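Local structure of glycosyl hydrolase family 62 protein (Coprinopsis cinerea, 5B6T) at residues R81-V86 and V98-N103; A104-N109 and A120-Y125; D35-V40 and Y54-D59; D28-Y33 and L268-N273. The protein probably hydrolyses alpha-L-arabinofuranosyl side groups from arabinoxylan, as an alpha-L-arabinofuranosidase of glycoside hydrolase family 62. One frame throughout, in Å; residues are numbered along the deposited sequence.

Interaction 1: R81-V86 and V98-N103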
loop_
_atom_site.group_PDB
_atom_site.type_symbol
_atom_site.label_atom_id
_atom_site.label_comp_id
_atom_site.label_asym_id
_atom_site.label_seq_id
_atom_site.Cartn_x
_atom_site.Cartn_y
_atom_site.Cartn_z
ATOM N N ARG A 81 1.123 -13.786 6.066
ATOM C CA ARG A 81 0.825 -12.365 6.303
ATOM C C ARG A 81 1.292 -11.640 5.048
ATOM O O ARG A 81 2.341 -11.968 4.498
ATOM C CB ARG A 81 1.554 -11.780 7.531
ATOM C CG ARG A 81 1.148 -12.354 8.880
ATOM C CD ARG A 81 2.074 -13.491 9.275
ATOM N NE ARG A 81 1.866 -13.943 10.649
ATOM C CZ ARG A 81 0.870 -14.715 11.050
ATOM N NH1 ARG A 81 -0.049 -15.163 10.193
ATOM N NH2 ARG A 81 0.822 -15.104 12.310
ATOM N N ALA A 82 0.533 -10.640 4.614
ATOM C CA ALA A 82 0.906 -9.895 3.400
ATOM C C ALA A 82 0.318 -8.496 3.368
ATOM O O ALA A 82 -0.736 -8.241 3.964
ATOM C CB ALA A 82 0.508 -10.643 2.146
ATOM N N ALA A 83 1.021 -7.630 2.647
ATOM C CA ALA A 83 0.567 -6.277 2.275
ATOM C C ALA A 83 0.363 -5.360 3.478
ATOM O O ALA A 83 -0.765 -5.060 3.897
ATOM C CB ALA A 83 -0.662 -6.328 1.352
ATOM N N PRO A 84 1.471 -4.890 4.036
ATOM C CA PRO A 84 1.414 -4.145 5.271
ATOM C C PRO A 84 1.109 -2.643 5.087
ATOM O O PRO A 84 1.365 -2.057 4.023
ATOM C CB PRO A 84 2.821 -4.328 5.828
ATOM C CG PRO A 84 3.690 -4.394 4.612
ATOM C CD PRO A 84 2.866 -5.103 3.584
ATOM N N GLN A 85 0.625 -2.012 6.170
ATOM C CA GLN A 85 0.467 -0.568 6.264
ATOM C C GLN A 85 0.875 -0.177 7.664
ATOM O O GLN A 85 0.263 -0.635 8.611
ATOM C CB GLN A 85 -0.982 -0.124 6.028
ATOM C CG GLN A 85 -1.126 1.397 6.100
ATOM C CD GLN A 85 -2.528 1.849 6.411
ATOM O OE1 GLN A 85 -3.330 1.131 6.988
ATOM N NE2 GLN A 85 -2.804 3.094 6.070
ATOM N N VAL A 86 1.891 0.666 7.797
ATOM C CA VAL A 86 2.333 1.152 9.100
ATOM C C VAL A 86 1.891 2.587 9.358
ATOM O O VAL A 86 1.957 3.429 8.468
ATOM C CB VAL A 86 3.883 1.031 9.277
ATOM C CG1 VAL A 86 4.653 1.949 8.328
ATOM C CG2 VAL A 86 4.283 1.309 10.729
ATOM N N VAL A 98 -0.973 -2.892 9.852
ATOM C CA VAL A 98 -2.174 -3.466 9.299
ATOM C C VAL A 98 -1.774 -4.326 8.110
ATOM O O VAL A 98 -0.870 -3.962 7.348
ATOM C CB VAL A 98 -3.157 -2.345 8.904
ATOM C CG1 VAL A 98 -4.311 -2.871 8.057
ATOM C CG2 VAL A 98 -3.670 -1.672 10.145
ATOM N N TYR A 99 -2.396 -5.486 7.974
ATOM C CA TYR A 99 -2.064 -6.445 6.904
ATOM C C TYR A 99 -3.185 -7.488 6.812
ATOM O O TYR A 99 -4.168 -7.428 7.585
ATOM C CB TYR A 99 -0.700 -7.127 7.168
ATOM C CG TYR A 99 -0.601 -7.717 8.569
ATOM C CD1 TYR A 99 -0.111 -6.963 9.616
ATOM C CD2 TYR A 99 -0.942 -9.043 8.828
ATOM C CE1 TYR A 99 -0.030 -7.467 10.890
ATOM C CE2 TYR A 99 -0.843 -9.568 10.106
ATOM C CZ TYR A 99 -0.367 -8.778 11.140
ATOM O OH TYR A 99 -0.287 -9.263 12.436
ATOM N N GLN A 100 -3.028 -8.429 5.885
ATOM C CA GLN A 100 -4.019 -9.506 5.740
ATOM C C GLN A 100 -3.399 -10.832 6.149
ATOM O O GLN A 100 -2.202 -11.081 5.957
ATOM C CB GLN A 100 -4.505 -9.580 4.290
ATOM C CG GLN A 100 -3.449 -10.077 3.309
ATOM C CD GLN A 100 -3.412 -9.347 1.983
ATOM O OE1 GLN A 100 -3.699 -8.167 1.887
ATOM N NE2 GLN A 100 -3.046 -10.055 0.954
ATOM N N ASN A 101 -4.223 -11.687 6.730
ATOM C CA ASN A 101 -3.827 -13.022 7.122
ATOM C C ASN A 101 -4.913 -14.037 6.765
ATOM O O ASN A 101 -4.935 -15.135 7.344
ATOM C CB ASN A 101 -3.531 -13.083 8.626
ATOM C CG ASN A 101 -4.771 -12.937 9.478
ATOM O OD1 ASN A 101 -5.818 -12.457 9.019
ATOM N ND2 ASN A 101 -4.645 -13.329 10.743
ATOM N N GLY A 102 -5.778 -13.689 5.827
ATOM C CA GLY A 102 -7.051 -14.399 5.593
ATOM C C GLY A 102 -8.250 -13.599 6.120
ATOM O O GLY A 102 -9.393 -13.706 5.606
ATOM N N ASN A 103 -7.970 -12.779 7.132
ATOM C CA ASN A 103 -8.877 -11.761 7.658
ATOM C C ASN A 103 -8.160 -10.401 7.501
ATOM O O ASN A 103 -7.047 -10.339 6.948
ATOM C CB ASN A 103 -9.191 -12.117 9.124
ATOM C CG ASN A 103 -10.465 -11.477 9.657
ATOM O OD1 ASN A 103 -10.882 -10.362 9.297
ATOM N ND2 ASN A 103 -11.058 -12.163 10.614
HETATM O O HOH W 1 -3.365 -5.966 3.639
#

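Interaction 2: A104-N109 and A120-Y125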
loop_
_atom_site.group_PDB
_atom_site.type_symbol
_atom_site.label_atom_id
_atom_site.label_comp_id
_atom_site.label_asym_id
_atom_site.label_seq_id
_atom_site.Cartn_x
_atom_site.Cartn_y
_atom_site.Cartn_z
ATOM N N ALA A 104 -8.792 -9.335 7.937
ATOM C CA ALA A 104 -8.156 -8.029 8.076
ATOM C C ALA A 104 -7.504 -7.985 9.443
ATOM O O ALA A 104 -8.186 -8.091 10.455
ATOM C CB ALA A 104 -9.204 -6.928 7.946
ATOM N N ALA A 105 -6.179 -7.864 9.472
ATOM C CA ALA A 105 -5.397 -8.047 10.697
ATOM C C ALA A 105 -4.523 -6.872 11.065
ATOM O O ALA A 105 -4.267 -5.955 10.245
ATOM C CB ALA A 105 -4.552 -9.297 10.582
ATOM N N TYR A 106 -4.052 -6.880 12.317
ATOM C CA TYR A 106 -3.108 -5.873 12.746
ATOM C C TYR A 106 -2.231 -6.346 13.889
ATOM O O TYR A 106 -2.628 -7.245 14.662
ATOM C CB TYR A 106 -3.830 -4.589 13.180
ATOM C CG TYR A 106 -4.693 -4.784 14.417
ATOM C CD1 TYR A 106 -6.008 -5.246 14.291
ATOM C CD2 TYR A 106 -4.188 -4.543 15.688
ATOM C CE1 TYR A 106 -6.800 -5.457 15.400
ATOM C CE2 TYR A 106 -4.980 -4.726 16.819
ATOM C CZ TYR A 106 -6.261 -5.205 16.660
ATOM O OH TYR A 106 -7.067 -5.406 17.767
ATOM N N SER A 107 -1.045 -5.741 13.964
ATOM C CA SER A 107 -0.141 -5.836 15.112
ATOM C C SER A 107 0.100 -4.437 15.662
ATOM O O SER A 107 -0.078 -3.437 14.960
ATOM C CB SER A 107 1.198 -6.466 14.703
ATOM O OG SER A 107 1.005 -7.783 14.256
ATOM N N THR A 108 0.548 -4.361 16.900
ATOM C CA THR A 108 0.923 -3.087 17.488
ATOM C C THR A 108 2.338 -3.147 18.041
ATOM O O THR A 108 2.900 -4.222 18.216
ATOM C CB THR A 108 -0.028 -2.648 18.610
ATOM O OG1 THR A 108 -0.004 -3.606 19.676
ATOM C CG2 THR A 108 -1.422 -2.498 18.053
ATOM N N ASN A 109 2.891 -1.972 18.317
ATOM C CA ASN A 109 4.267 -1.830 18.785
ATOM C C ASN A 109 4.482 -0.407 19.275
ATOM O O ASN A 109 4.241 0.536 18.527
ATOM C CB ASN A 109 5.235 -2.129 17.624
ATOM C CG ASN A 109 6.662 -2.356 18.069
ATOM O OD1 ASN A 109 7.096 -1.911 19.141
ATOM N ND2 ASN A 109 7.407 -3.035 17.234
ATOM N N ALA A 120 1.571 -10.613 17.981
ATOM C CA ALA A 120 0.875 -11.637 17.249
ATOM C C ALA A 120 -0.441 -11.061 16.686
ATOM O O ALA A 120 -1.016 -10.187 17.290
ATOM C CB ALA A 120 0.562 -12.808 18.178
ATOM N N PRO A 121 -0.899 -11.556 15.522
ATOM C CA PRO A 121 -2.011 -10.888 14.843
ATOM C C PRO A 121 -3.315 -10.881 15.641
ATOM O O PRO A 121 -3.664 -11.887 16.333
ATOM C CB PRO A 121 -2.202 -11.702 13.575
ATOM C CG PRO A 121 -0.905 -12.370 13.330
ATOM C CD PRO A 121 -0.334 -12.635 14.704
ATOM N N ARG A 122 -4.008 -9.744 15.572
ATOM C CA ARG A 122 -5.427 -9.637 15.974
ATOM C C ARG A 122 -6.221 -9.238 14.729
ATOM O O ARG A 122 -5.627 -8.793 13.743
ATOM C CB ARG A 122 -5.607 -8.620 17.110
ATOM C CG ARG A 122 -5.069 -9.124 18.449
ATOM C CD ARG A 122 -5.079 -8.002 19.475
ATOM N NE ARG A 122 -4.572 -8.413 20.791
ATOM C CZ ARG A 122 -5.187 -8.222 21.965
ATOM N NH1 ARG A 122 -6.366 -7.600 22.041
ATOM N NH2 ARG A 122 -4.600 -8.651 23.084
ATOM N N THR A 123 -7.535 -9.429 14.736
ATOM C CA THR A 123 -8.331 -9.084 13.565
ATOM C C THR A 123 -9.364 -7.978 13.844
ATOM O O THR A 123 -9.808 -7.807 14.986
ATOM C CB THR A 123 -9.020 -10.299 12.958
ATOM O OG1 THR A 123 -9.896 -10.881 13.924
ATOM C CG2 THR A 123 -8.002 -11.331 12.504
ATOM N N PHE A 124 -9.696 -7.222 12.790
ATOM C CA PHE A 124 -10.651 -6.126 12.865
ATOM C C PHE A 124 -12.101 -6.624 12.765
ATOM O O PHE A 124 -13.052 -5.881 13.063
ATOM C CB PHE A 124 -10.389 -5.153 11.699
ATOM C CG PHE A 124 -9.157 -4.308 11.831
ATOM C CD1 PHE A 124 -9.045 -3.360 12.835
ATOM C CD2 PHE A 124 -8.095 -4.438 10.920
ATOM C CE1 PHE A 124 -7.944 -2.553 12.936
ATOM C CE2 PHE A 124 -6.976 -3.609 11.016
ATOM C CZ PHE A 124 -6.905 -2.674 12.033
ATOM N N TYR A 125 -12.290 -7.840 12.252
ATOM C CA TYR A 125 -13.606 -8.451 12.145
ATOM C C TYR A 125 -13.521 -9.882 12.664
ATOM O O TYR A 125 -12.473 -10.486 12.646
ATOM C CB TYR A 125 -14.048 -8.547 10.686
ATOM C CG TYR A 125 -14.044 -7.258 9.859
ATOM C CD1 TYR A 125 -15.147 -6.418 9.837
ATOM C CD2 TYR A 125 -12.977 -6.959 9.025
ATOM C CE1 TYR A 125 -15.148 -5.290 9.044
ATOM C CE2 TYR A 125 -12.973 -5.853 8.222
ATOM C CZ TYR A 125 -14.048 -5.027 8.213
ATOM O OH TYR A 125 -14.048 -3.928 7.376
HETATM O O HOH W 2 -2.084 -7.638 17.352
HETATM O O HOH W 3 -9.404 -6.298 17.562
#

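Interaction 3: D35-V40 and Y54-D59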
loop_
_atom_site.group_PDB
_atom_site.type_symbol
_atom_site.label_atom_id
_atom_site.label_comp_id
_atom_site.label_asym_id
_atom_site.label_seq_id
_atom_site.Cartn_x
_atom_site.Cartn_y
_atom_site.Cartn_z
ATOM N N ASP A 35 12.596 9.722 12.850
ATOM C CA ASP A 35 13.883 9.899 13.506
ATOM C C ASP A 35 15.082 9.590 12.624
ATOM O O ASP A 35 15.943 8.799 12.962
ATOM C CB ASP A 35 13.885 9.092 14.795
ATOM C CG ASP A 35 13.052 9.756 15.870
ATOM O OD1 ASP A 35 12.603 10.913 15.644
ATOM O OD2 ASP A 35 12.843 9.135 16.928
ATOM N N GLY A 36 15.114 10.237 11.467
ATOM C CA GLY A 36 16.256 10.221 10.598
ATOM C C GLY A 36 16.470 9.000 9.737
ATOM O O GLY A 36 17.528 8.850 9.126
ATOM N N ARG A 37 15.483 8.111 9.695
ATOM C CA ARG A 37 15.577 6.894 8.926
ATOM C C ARG A 37 14.279 6.590 8.214
ATOM O O ARG A 37 13.183 6.921 8.701
ATOM C CB ARG A 37 15.888 5.677 9.830
ATOM C CG ARG A 37 17.155 5.740 10.655
ATOM C CD ARG A 37 17.293 4.481 11.492
ATOM N NE ARG A 37 17.658 3.308 10.704
ATOM C CZ ARG A 37 18.881 3.074 10.200
ATOM N NH1 ARG A 37 19.866 3.935 10.387
ATOM N NH2 ARG A 37 19.109 1.969 9.512
ATOM N N TRP A 38 14.419 5.918 7.081
ATOM C CA TRP A 38 13.297 5.290 6.399
ATOM C C TRP A 38 12.989 3.968 7.061
ATOM O O TRP A 38 13.897 3.204 7.399
ATOM C CB TRP A 38 13.652 5.061 4.927
ATOM C CG TRP A 38 13.822 6.372 4.217
ATOM C CD1 TRP A 38 14.980 6.993 3.887
ATOM C CD2 TRP A 38 12.760 7.236 3.801
ATOM N NE1 TRP A 38 14.706 8.207 3.259
ATOM C CE2 TRP A 38 13.348 8.380 3.209
ATOM C CE3 TRP A 38 11.366 7.171 3.907
ATOM C CZ2 TRP A 38 12.583 9.442 2.717
ATOM C CZ3 TRP A 38 10.608 8.231 3.396
ATOM C CH2 TRP A 38 11.223 9.343 2.821
ATOM N N HIS A 39 11.697 3.701 7.209
ATOM C CA HIS A 39 11.206 2.447 7.769
ATOM C C HIS A 39 10.267 1.870 6.721
ATOM O O HIS A 39 9.191 2.415 6.481
ATOM C CB HIS A 39 10.465 2.678 9.083
ATOM C CG HIS A 39 11.292 3.401 10.083
ATOM N ND1 HIS A 39 12.057 2.768 11.036
ATOM C CD2 HIS A 39 11.535 4.723 10.229
ATOM C CE1 HIS A 39 12.715 3.668 11.747
ATOM N NE2 HIS A 39 12.427 4.865 11.265
ATOM N N VAL A 40 10.690 0.779 6.098
ATOM C CA VAL A 40 9.906 0.161 5.056
ATOM C C VAL A 40 9.430 -1.211 5.556
ATOM O O VAL A 40 10.230 -2.007 6.083
ATOM C CB VAL A 40 10.719 -0.002 3.756
ATOM C CG1 VAL A 40 9.994 -0.865 2.714
ATOM C CG2 VAL A 40 11.114 1.369 3.183
ATOM N N TYR A 54 10.835 -6.052 7.618
ATOM C CA TYR A 54 11.115 -4.691 8.007
ATOM C C TYR A 54 12.524 -4.346 7.529
ATOM O O TYR A 54 13.472 -5.152 7.685
ATOM C CB TYR A 54 11.025 -4.539 9.522
ATOM C CG TYR A 54 11.570 -3.254 10.075
ATOM C CD1 TYR A 54 10.881 -2.055 9.897
ATOM C CD2 TYR A 54 12.748 -3.215 10.834
ATOM C CE1 TYR A 54 11.364 -0.863 10.405
ATOM C CE2 TYR A 54 13.235 -2.017 11.332
ATOM C CZ TYR A 54 12.534 -0.842 11.140
ATOM O OH TYR A 54 13.016 0.348 11.655
ATOM N N ILE A 55 12.631 -3.181 6.887
ATOM C CA ILE A 55 13.862 -2.710 6.277
ATOM C C ILE A 55 14.055 -1.259 6.689
ATOM O O ILE A 55 13.125 -0.485 6.585
ATOM C CB ILE A 55 13.775 -2.791 4.738
ATOM C CG1 ILE A 55 13.227 -4.163 4.278
ATOM C CG2 ILE A 55 15.139 -2.482 4.113
ATOM C CD1 ILE A 55 12.906 -4.235 2.783
ATOM N N SER A 56 15.239 -0.875 7.170
ATOM C CA SER A 56 15.449 0.509 7.548
ATOM C C SER A 56 16.815 0.991 7.064
ATOM O O SER A 56 17.768 0.222 6.993
ATOM C CB SER A 56 15.263 0.690 9.061
ATOM O OG SER A 56 15.446 2.031 9.503
ATOM N N PHE A 57 16.864 2.258 6.700
ATOM C CA PHE A 57 18.059 2.852 6.094
ATOM C C PHE A 57 17.959 4.371 6.201
ATOM O O PHE A 57 16.866 4.948 6.255
ATOM C CB PHE A 57 18.208 2.411 4.616
ATOM C CG PHE A 57 16.942 2.493 3.815
ATOM C CD1 PHE A 57 16.057 1.436 3.787
ATOM C CD2 PHE A 57 16.636 3.644 3.093
ATOM C CE1 PHE A 57 14.888 1.521 3.071
ATOM C CE2 PHE A 57 15.470 3.735 2.374
ATOM C CZ PHE A 57 14.593 2.665 2.361
ATOM N N THR A 58 19.112 5.027 6.211
ATOM C CA THR A 58 19.122 6.475 6.360
ATOM C C THR A 58 18.884 7.196 5.046
ATOM O O THR A 58 18.258 8.253 5.047
ATOM C CB THR A 58 20.455 6.987 6.950
ATOM O OG1 THR A 58 21.514 6.524 6.123
ATOM C CG2 THR A 58 20.678 6.489 8.352
ATOM N N ASP A 59 19.356 6.620 3.936
ATOM C CA ASP A 59 19.489 7.291 2.630
ATOM C C ASP A 59 19.052 6.313 1.550
ATOM O O ASP A 59 19.349 5.121 1.653
ATOM C CB ASP A 59 20.972 7.812 2.499
ATOM C CG ASP A 59 21.638 7.575 1.131
ATOM O OD1 ASP A 59 20.999 7.517 0.067
ATOM O OD2 ASP A 59 22.888 7.531 1.094
#

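Interaction 4: D28-Y33 and L268-N273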
loop_
_atom_site.group_PDB
_atom_site.type_symbol
_atom_site.label_atom_id
_atom_site.label_comp_id
_atom_site.label_asym_id
_atom_site.label_seq_id
_atom_site.Cartn_x
_atom_site.Cartn_y
_atom_site.Cartn_z
ATOM N N ASP A 28 4.552 -4.767 -2.173
ATOM C CA ASP A 28 3.493 -4.138 -1.404
ATOM C C ASP A 28 4.000 -3.208 -0.278
ATOM O O ASP A 28 3.529 -3.308 0.861
ATOM C CB ASP A 28 2.581 -5.212 -0.776
ATOM C CG ASP A 28 2.230 -6.350 -1.714
ATOM O OD1 ASP A 28 1.995 -6.084 -2.896
ATOM O OD2 ASP A 28 2.174 -7.512 -1.200
ATOM N N PRO A 29 4.938 -2.287 -0.580
ATOM C CA PRO A 29 5.613 -1.586 0.494
ATOM C C PRO A 29 4.763 -0.570 1.228
ATOM O O PRO A 29 3.928 0.111 0.618
ATOM C CB PRO A 29 6.767 -0.848 -0.229
ATOM C CG PRO A 29 6.264 -0.687 -1.630
ATOM C CD PRO A 29 5.497 -1.934 -1.904
ATOM N N SER A 30 5.040 -0.424 2.527
ATOM C CA SER A 30 4.576 0.683 3.322
ATOM C C SER A 30 5.801 1.439 3.861
ATOM O O SER A 30 6.807 0.826 4.184
ATOM C CB SER A 30 3.735 0.173 4.494
ATOM O OG SER A 30 3.084 1.250 5.150
ATOM N N VAL A 31 5.700 2.756 3.967
ATOM C CA VAL A 31 6.873 3.554 4.283
ATOM C C VAL A 31 6.600 4.801 5.098
ATOM O O VAL A 31 5.692 5.570 4.808
ATOM C CB VAL A 31 7.659 3.920 3.004
ATOM C CG1 VAL A 31 6.781 4.639 1.984
ATOM C CG2 VAL A 31 8.919 4.698 3.323
ATOM N N VAL A 32 7.451 4.978 6.112
ATOM C CA VAL A 32 7.505 6.220 6.894
ATOM C C VAL A 32 8.952 6.613 7.152
ATOM O O VAL A 32 9.839 5.760 7.248
ATOM C CB VAL A 32 6.761 6.125 8.250
ATOM C CG1 VAL A 32 5.268 5.951 8.030
ATOM C CG2 VAL A 32 7.286 5.021 9.150
ATOM N N TYR A 33 9.152 7.927 7.256
ATOM C CA TYR A 33 10.430 8.505 7.686
ATOM C C TYR A 33 10.267 8.957 9.120
ATOM O O TYR A 33 9.371 9.737 9.428
ATOM C CB TYR A 33 10.814 9.683 6.811
ATOM C CG TYR A 33 12.253 10.148 7.018
ATOM C CD1 TYR A 33 13.306 9.442 6.472
ATOM C CD2 TYR A 33 12.542 11.306 7.743
ATOM C CE1 TYR A 33 14.613 9.864 6.629
ATOM C CE2 TYR A 33 13.845 11.722 7.934
ATOM C CZ TYR A 33 14.878 11.018 7.362
ATOM O OH TYR A 33 16.187 11.468 7.504
ATOM N N LEU A 268 2.675 6.425 -1.256
ATOM C CA LEU A 268 3.270 7.749 -1.353
ATOM C C LEU A 268 4.082 8.061 -0.095
ATOM O O LEU A 268 3.748 7.638 1.025
ATOM C CB LEU A 268 2.216 8.860 -1.524
ATOM C CG LEU A 268 1.560 9.036 -2.908
ATOM C CD1 LEU A 268 0.387 10.017 -2.803
ATOM C CD2 LEU A 268 2.561 9.554 -3.939
ATOM N N ILE A 269 5.146 8.816 -0.272
ATOM C CA ILE A 269 5.845 9.367 0.887
ATOM C C ILE A 269 4.924 10.393 1.560
ATOM O O ILE A 269 4.372 11.297 0.892
ATOM C CB ILE A 269 7.192 10.003 0.492
ATOM C CG1 ILE A 269 8.192 8.994 -0.111
ATOM C CG2 ILE A 269 7.815 10.709 1.669
ATOM C CD1 ILE A 269 8.238 7.619 0.473
ATOM N N ARG A 270 4.720 10.244 2.868
ATOM C CA ARG A 270 3.750 11.044 3.605
ATOM C C ARG A 270 4.354 12.316 4.184
ATOM O O ARG A 270 5.553 12.445 4.256
ATOM C CB ARG A 270 3.167 10.199 4.744
ATOM C CG ARG A 270 2.677 8.821 4.327
ATOM C CD ARG A 270 2.122 8.072 5.520
ATOM N NE ARG A 270 2.079 6.658 5.217
ATOM C CZ ARG A 270 2.020 5.709 6.134
ATOM N NH1 ARG A 270 1.871 6.013 7.406
ATOM N NH2 ARG A 270 2.097 4.449 5.751
ATOM N N SER A 271 3.500 13.249 4.591
ATOM C CA SER A 271 3.963 14.447 5.273
ATOM C C SER A 271 3.960 14.267 6.778
ATOM O O SER A 271 4.463 15.143 7.510
ATOM C CB SER A 271 3.066 15.623 4.909
ATOM O OG SER A 271 1.728 15.315 5.196
ATOM N N GLY A 272 3.431 13.141 7.254
ATOM C CA GLY A 272 3.376 12.851 8.685
ATOM C C GLY A 272 2.980 11.403 8.876
ATOM O O GLY A 272 2.430 10.798 7.948
ATOM N N ASN A 273 3.241 10.863 10.071
ATOM C CA ASN A 273 3.173 9.435 10.301
ATOM C C ASN A 273 1.978 8.958 11.087
ATOM O O ASN A 273 1.887 7.762 11.329
ATOM C CB ASN A 273 4.468 8.961 10.974
ATOM C CG ASN A 273 5.673 9.211 10.086
ATOM O OD1 ASN A 273 5.526 9.217 8.868
ATOM N ND2 ASN A 273 6.842 9.454 10.679
HETATM O O HOH W 4 6.254 8.257 4.224
HETATM O O HOH W 5 6.883 9.656 6.646
#

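Interaction 1: R81-V86 and V98-N103
A82 to V86 run antiparallel to V98 to Q100, with short strand axes 4.6 Å apart at closest approach and N-to-C directions 168° apart. A82 with Q100 and Q85 with V98 are hydrogen-bonded pairs. The register shifts by one between them. This is a beta bulge: A83 and P84 together stand opposite Y99.

The Q100 side chain sits over A82. Its CG lies between the backbone N and the carbonyl carbon (chi1 69°), and the chain then bends. OE1 comes 3.6 Å from A83 CB, and NE2 comes 3.8 Å from A82 CB. A water lies 2.8 Å from both A83 O and Q100 OE1 and can bridge them. D143 N also bonds to OE1. R81 and Y99 lie side by side and point the same way, with R81 CG 3.6 Å from Y99 CE2. Beyond the contact, the R81 guanidinium reaches L76 O.

This hairpin forms the first two strands of a propeller blade. One neighbour is strand 142-148 of the next blade, touched by A83, Q85, V98 and Q100. The other is the blade before, where A82 and P84 pack on strands 37-46 and 49-57.

Interaction 2: A104-N109 and A120-Y125
Y106 and R122 pair across the last two strands of a four-stranded propeller blade. Strand 122-123 is the outermost, antiparallel to 104-109. Y106 N bonds to R122 O, and R122 N bonds back to Y106 O in a nearly straight link of 3.0 Å (177°). A105 and T123 form the adjacent non-hydrogen-bonded pair, with CA atoms 4.2 Å apart. One residue on, F124 N bonds to A104 O at 2.9 Å.

The tight part is aromatic. CD1 of Y106 sits 3.5 Å above the centre of the F124 ring. The two ring planes are 36° apart, so this is neither a stack nor an edge-to-face pair. F124 CG is placed beside the backbone N (chi1 -73°), and from there the ring reaches Y106. The ring also reaches A104 CB with its CD2, and it meets F178 of the same chain. A104 CB further touches the edge of the Y125 ring, 3.9 Å from CD2. An alanine at F124 would probably leave Y106 CD1 without its ring partner and open a gap toward A104 and F178.

The outer side is looser. R122 CB lies over a face of the Y106 ring, 4.0 Å from its centroid, while the end of the arginine leads away. A120, R122 and T123 are exposed, and two waters bridge polar atoms here. One donates to both Y106 O and A120 O. Another, in the plane of the Y106 ring, links Y106 OH to T123 O. Within 120-125, T123 OG1 donates to Y125 O at 2.9 Å.

Interaction 3: D35-V40 and Y54-D59
W38 with F57 and V40 with I55 are the hydrogen-bonded pairs of a beta hairpin, the middle two strands of a propeller blade. The short axes run antiparallel, 4.7 Å apart. H39 and S56 face each other between them as a non-hydrogen-bonded pair.

The apolar contacts share the face of W38, V40, I55 and F57. W38 CB lies over the F57 ring, 3.7 Å from its centroid and offset toward the rim. V40 CG2 meets F57 CE1 at 3.8 Å. Outside the contact, the W38 and F57 rings both meet W60.

The polar contacts involve R37, S56, H39 and Y54. In the conformer described, R37 NE donates to S56 OG at 2.8 Å. S56 OG in turn donates to W38 O, which also accepts from F57 N. S56 has a second conformer, so this relay may not always hold. Apart from these bonds, one face of the R37 guanidinium packs on backbone atoms F57 CA and T58 N.

H39 and Y54 lie side by side, rim to rim, with planes 22° apart. H39 NE2 bonds to H34 O, and H39 ND1 and Y54 OH are hydrogen-bonded at 2.7 Å.

Interaction 4: D28-Y33 and L268-N273
S30, V31, V32 and Y33 meet the loop that follows strand 266-268. The contact joins two blades of the propeller: strand 25-34 edges one sheet and strand 266-268 another. The segments are 235 residues apart in sequence.

S30 comes first. Its OG lies 3.4 Å from R270 NH2. It is hydrogen-bonded to E267 OE2 and V86 N. E267 also forms a salt bridge with R270 NH2.

V31 follows. Its CG1 touches I269 CD1 at 3.6 Å. Its carbonyl O lies over one face of the R270 guanidinium, offset toward the rim. A water donates to V31 O and accepts from R270 N.

V32 CG1 lies over the same guanidinium face, 3.4 Å above its plane. The R270 chain is extended from CG to NE and carries the group to this place. Its NH1 goes on to V86 O. V32 CG1 also packs 3.4 Å from N273 OD1.

At Y33 the main chain is gripped at both polar atoms. N273 ND2 donates to Y33 O at 2.8 Å, with the oxygen in the amide plane and the donor 44° above the carbonyl plane. A water donates to N273 OD1 and accepts from Y33 N. An alanine at N273 would probably leave Y33 O without this donor, cost the water a partner and open a gap beside V32. That water lies 2.6 Å from N273 OD1 and 2.9 Å from Y33 N.

How the interactions relate
Interactions 1 and 2 lie in one blade, joined by Y99 O to A105 N (2.8 Å) and Y99 OH to S107 OG (2.7 Å). Interaction 3 and the 28-33 side of interaction 4 lie in the blade before it, where H39 N is 2.8 Å from V32 O. Interaction 4 also packs on interaction 1, with P84 O 3.3 Å from S30 CB. Interactions 2 and 3 do not touch, and their centres are about 23 Å apart. The bound calcium lies nearer the first and last contacts: about 5 Å from the A83 side chain and 6 Å from S30, against about 11 Å from V40 and 13 Å from F124. Glycerol, probably from the crystallisation liquor, bonds D28, Q100 and S56 N, and may mark pockets.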